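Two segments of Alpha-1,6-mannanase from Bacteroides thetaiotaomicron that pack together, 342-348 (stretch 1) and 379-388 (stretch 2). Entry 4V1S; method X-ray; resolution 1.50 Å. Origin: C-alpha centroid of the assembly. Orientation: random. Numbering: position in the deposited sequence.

Stretch 1, residues 342-348: AINFIHN
Stretch 2 379-388: VAAYMYMRAA

Both stretches are segments of longer helices in one chain, and they pack mainly through side chains, with no hydrogen bond between them. Backbone torsions are helical, mostly near -63/-42, with Ile 346 at -53/-50 and Asn 348 at -78/-29. N-to-O hydrogen bonds run from each residue whose fourth predecessor lies in the same stretch, as from Ile 346 N to Ala 342 O (3.1 Å). Stretch 1 takes a wider pi-type turn at 346-348. The axes approach to 10.2 Å, and their N-to-C directions make an angle of 133°, oblique but nearer antiparallel than parallel. The register is set by two CA pairs, Ile 343 with Met 383 at 6.7 Å and Ile 346 with Ala 380 at 7.3 Å, so stretch 2 is read backwards as stretch 1 advances. Together the stretches bury 338 Å².

Ile 343 has its CA-to-CB bond toward stretch 2 and its rotamer m, t. It has the most area covered of any residue here, 90 Å². Its CG1 lies 4.1 Å from Met 383 CB, and its CD1 reaches 3.6 Å from Met 383 O and 3.8 Å from Ala 387 CB. Ile 343 CG2 lies 3.6 Å from Tyr 384 CD1, at the edge of that ring. A branched aliphatic chain suits this place because its arms can fill several directions at once, while the methyl of Ala 387 offers a small apolar surface to Ile 343 CD1. Met 383 (m, m, chi3 93°) starts toward stretch 1, but its end leads away.

The CA-to-CB bonds of Asn 344 (m, chi2 -14°) and Phe 345 (t, chi2 85°) point away, and neither residue touches stretch 2. Ile 346 again points toward stretch 2 with rotamer m, t. Its CG2 packs 4.2 Å from Ala 380 CB and 3.5 Å from Tyr 384 OH, and its CD1 lies 4.4 Å from Met 383 CG; its apolar branches suit this buried setting.

His 347 (t, chi2 -101°) leaves sideways. Tyr 384 (m, chi2 -37°) also starts sideways, yet its long ring carries the hydroxyl to stretch 1, where OH sits 3.1 Å from His 347 CA and 3.3 Å from His 347 CB. His 347 N is likewise 3.3 Å from Tyr 384 OH, but the angle is too poor for a hydrogen bond; the hydroxyl is satisfied elsewhere in the structure. The rings form an offset edge-to-face pair, the histidine edge toward the tyrosine face, with centroids 5.8 Å apart and planes at 79°.

Asn 348 (m, chi2 -18°) does not touch stretch 2, but its OD1 accepts a hydrogen bond from His 347 ND1 (3.1 Å, 165°).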

# COMPACT_ATOMS: atom_id res chain seq x y z
N ALA A 342 -13.41 -5.73 -10.11
CA ALA A 342 -13.13 -4.40 -9.58
C ALA A 342 -12.12 -3.69 -10.51
O ALA A 342 -12.28 -2.51 -10.83
CB ALA A 342 -12.64 -4.47 -8.16
N ILE A 343 -11.12 -4.43 -10.95
CA ILE A 343 -10.08 -3.87 -11.84
C ILE A 343 -10.69 -3.52 -13.22
O ILE A 343 -10.35 -2.48 -13.81
CB ILE A 343 -8.84 -4.78 -11.89
CG1 ILE A 343 -8.20 -4.81 -10.48
CG2 ILE A 343 -7.85 -4.26 -12.91
CD1 ILE A 343 -7.14 -5.87 -10.30
N ASN A 344 -11.60 -4.35 -13.72
CA ASN A 344 -12.29 -4.04 -14.98
C ASN A 344 -13.05 -2.75 -14.87
O ASN A 344 -13.06 -1.96 -15.80
CB ASN A 344 -13.21 -5.20 -15.38
CG ASN A 344 -12.44 -6.47 -15.80
OD1 ASN A 344 -11.24 -6.45 -16.05
ND2 ASN A 344 -13.14 -7.57 -15.88
N PHE A 345 -13.71 -2.54 -13.73
CA PHE A 345 -14.43 -1.30 -13.49
C PHE A 345 -13.51 -0.08 -13.52
O PHE A 345 -13.85 0.94 -14.09
CB PHE A 345 -15.18 -1.38 -12.15
CG PHE A 345 -15.95 -0.13 -11.81
CD1 PHE A 345 -17.20 0.07 -12.29
CD2 PHE A 345 -15.38 0.84 -10.97
CE1 PHE A 345 -17.92 1.21 -11.95
CE2 PHE A 345 -16.07 1.99 -10.65
CZ PHE A 345 -17.36 2.16 -11.14
N ILE A 346 -12.36 -0.17 -12.89
CA ILE A 346 -11.40 0.91 -12.95
C ILE A 346 -11.11 1.30 -14.40
O ILE A 346 -11.18 2.46 -14.77
CB ILE A 346 -10.09 0.54 -12.21
CG1 ILE A 346 -10.37 0.34 -10.71
CG2 ILE A 346 -9.05 1.64 -12.39
CD1 ILE A 346 -9.22 -0.35 -10.01
N HIS A 347 -10.79 0.33 -15.23
CA HIS A 347 -10.46 0.62 -16.65
C HIS A 347 -11.66 1.10 -17.46
O HIS A 347 -11.57 2.06 -18.24
CB HIS A 347 -9.87 -0.62 -17.28
CG HIS A 347 -9.32 -0.39 -18.65
ND1 HIS A 347 -10.01 -0.74 -19.79
CD2 HIS A 347 -8.18 0.20 -19.05
CE1 HIS A 347 -9.28 -0.41 -20.84
NE2 HIS A 347 -8.17 0.15 -20.42
N ASN A 348 -12.75 0.39 -17.32
CA ASN A 348 -13.93 0.59 -18.16
C ASN A 348 -14.79 1.78 -17.77
O ASN A 348 -15.44 2.37 -18.62
CB ASN A 348 -14.74 -0.72 -18.21
CG ASN A 348 -13.94 -1.87 -18.85
OD1 ASN A 348 -12.93 -1.68 -19.55
ND2 ASN A 348 -14.40 -3.10 -18.58
N VAL A 379 -1.79 4.06 -8.54
CA VAL A 379 -2.48 2.93 -7.93
C VAL A 379 -3.20 2.11 -9.00
O VAL A 379 -3.25 0.91 -8.91
CB VAL A 379 -3.39 3.35 -6.80
CG1 VAL A 379 -4.50 4.29 -7.26
CG2 VAL A 379 -3.95 2.15 -6.08
N ALA A 380 -3.76 2.76 -10.03
CA ALA A 380 -4.39 2.03 -11.13
C ALA A 380 -3.37 1.17 -11.88
O ALA A 380 -3.62 0.02 -12.15
CB ALA A 380 -5.10 2.98 -12.06
N ALA A 381 -2.20 1.73 -12.19
CA ALA A 381 -1.16 0.98 -12.84
C ALA A 381 -0.79 -0.25 -12.03
O ALA A 381 -0.61 -1.34 -12.58
CB ALA A 381 0.06 1.85 -13.08
N TYR A 382 -0.68 -0.08 -10.70
CA TYR A 382 -0.35 -1.18 -9.82
C TYR A 382 -1.40 -2.30 -9.89
O TYR A 382 -1.06 -3.48 -10.08
CB TYR A 382 -0.16 -0.66 -8.40
CG TYR A 382 -0.05 -1.71 -7.32
CD1 TYR A 382 0.82 -2.77 -7.46
CD2 TYR A 382 -0.79 -1.61 -6.15
CE1 TYR A 382 0.93 -3.76 -6.45
CE2 TYR A 382 -0.71 -2.57 -5.16
CZ TYR A 382 0.16 -3.65 -5.29
OH TYR A 382 0.21 -4.59 -4.30
N MET A 383 -2.67 -1.92 -9.83
CA MET A 383 -3.75 -2.91 -9.97
C MET A 383 -3.70 -3.64 -11.30
O MET A 383 -3.88 -4.87 -11.36
CB MET A 383 -5.09 -2.25 -9.82
CG MET A 383 -5.37 -1.79 -8.40
SD MET A 383 -5.51 -3.09 -7.16
CE MET A 383 -3.85 -3.19 -6.53
N TYR A 384 -3.39 -2.91 -12.37
CA TYR A 384 -3.31 -3.58 -13.67
C TYR A 384 -2.20 -4.60 -13.73
O TYR A 384 -2.36 -5.66 -14.33
CB TYR A 384 -3.20 -2.59 -14.84
CG TYR A 384 -4.37 -1.67 -15.01
CD1 TYR A 384 -5.68 -2.09 -14.77
CD2 TYR A 384 -4.18 -0.34 -15.41
CE1 TYR A 384 -6.74 -1.21 -14.87
CE2 TYR A 384 -5.25 0.54 -15.60
CZ TYR A 384 -6.53 0.09 -15.32
OH TYR A 384 -7.60 0.94 -15.47
N MET A 385 -1.04 -4.28 -13.15
CA MET A 385 0.06 -5.20 -13.15
C MET A 385 -0.26 -6.44 -12.29
O MET A 385 0.09 -7.57 -12.63
CB MET A 385 1.35 -4.53 -12.69
CG MET A 385 2.59 -5.37 -12.93
SD MET A 385 3.02 -5.61 -14.63
CE MET A 385 4.03 -4.17 -14.94
N ARG A 386 -0.91 -6.20 -11.14
CA ARG A 386 -1.36 -7.32 -10.31
C ARG A 386 -2.30 -8.27 -11.06
O ARG A 386 -2.15 -9.50 -11.03
CB ARG A 386 -2.04 -6.82 -9.06
CG ARG A 386 -1.11 -6.10 -8.11
CD ARG A 386 -0.25 -7.07 -7.34
NE ARG A 386 -0.91 -7.53 -6.15
CZ ARG A 386 -0.73 -8.69 -5.54
NH1 ARG A 386 0.09 -9.57 -6.04
NH2 ARG A 386 -1.37 -8.93 -4.40
N ALA A 387 -3.27 -7.68 -11.72
CA ALA A 387 -4.21 -8.45 -12.53
C ALA A 387 -3.49 -9.22 -13.65
O ALA A 387 -3.79 -10.36 -13.89
CB ALA A 387 -5.26 -7.52 -13.12
N ALA A 388 -2.50 -8.60 -14.28
CA ALA A 388 -1.72 -9.27 -15.31
C ALA A 388 -1.01 -10.50 -14.75
O ALA A 388 -0.95 -11.55 -15.39
CB ALA A 388 -0.72 -8.29 -15.91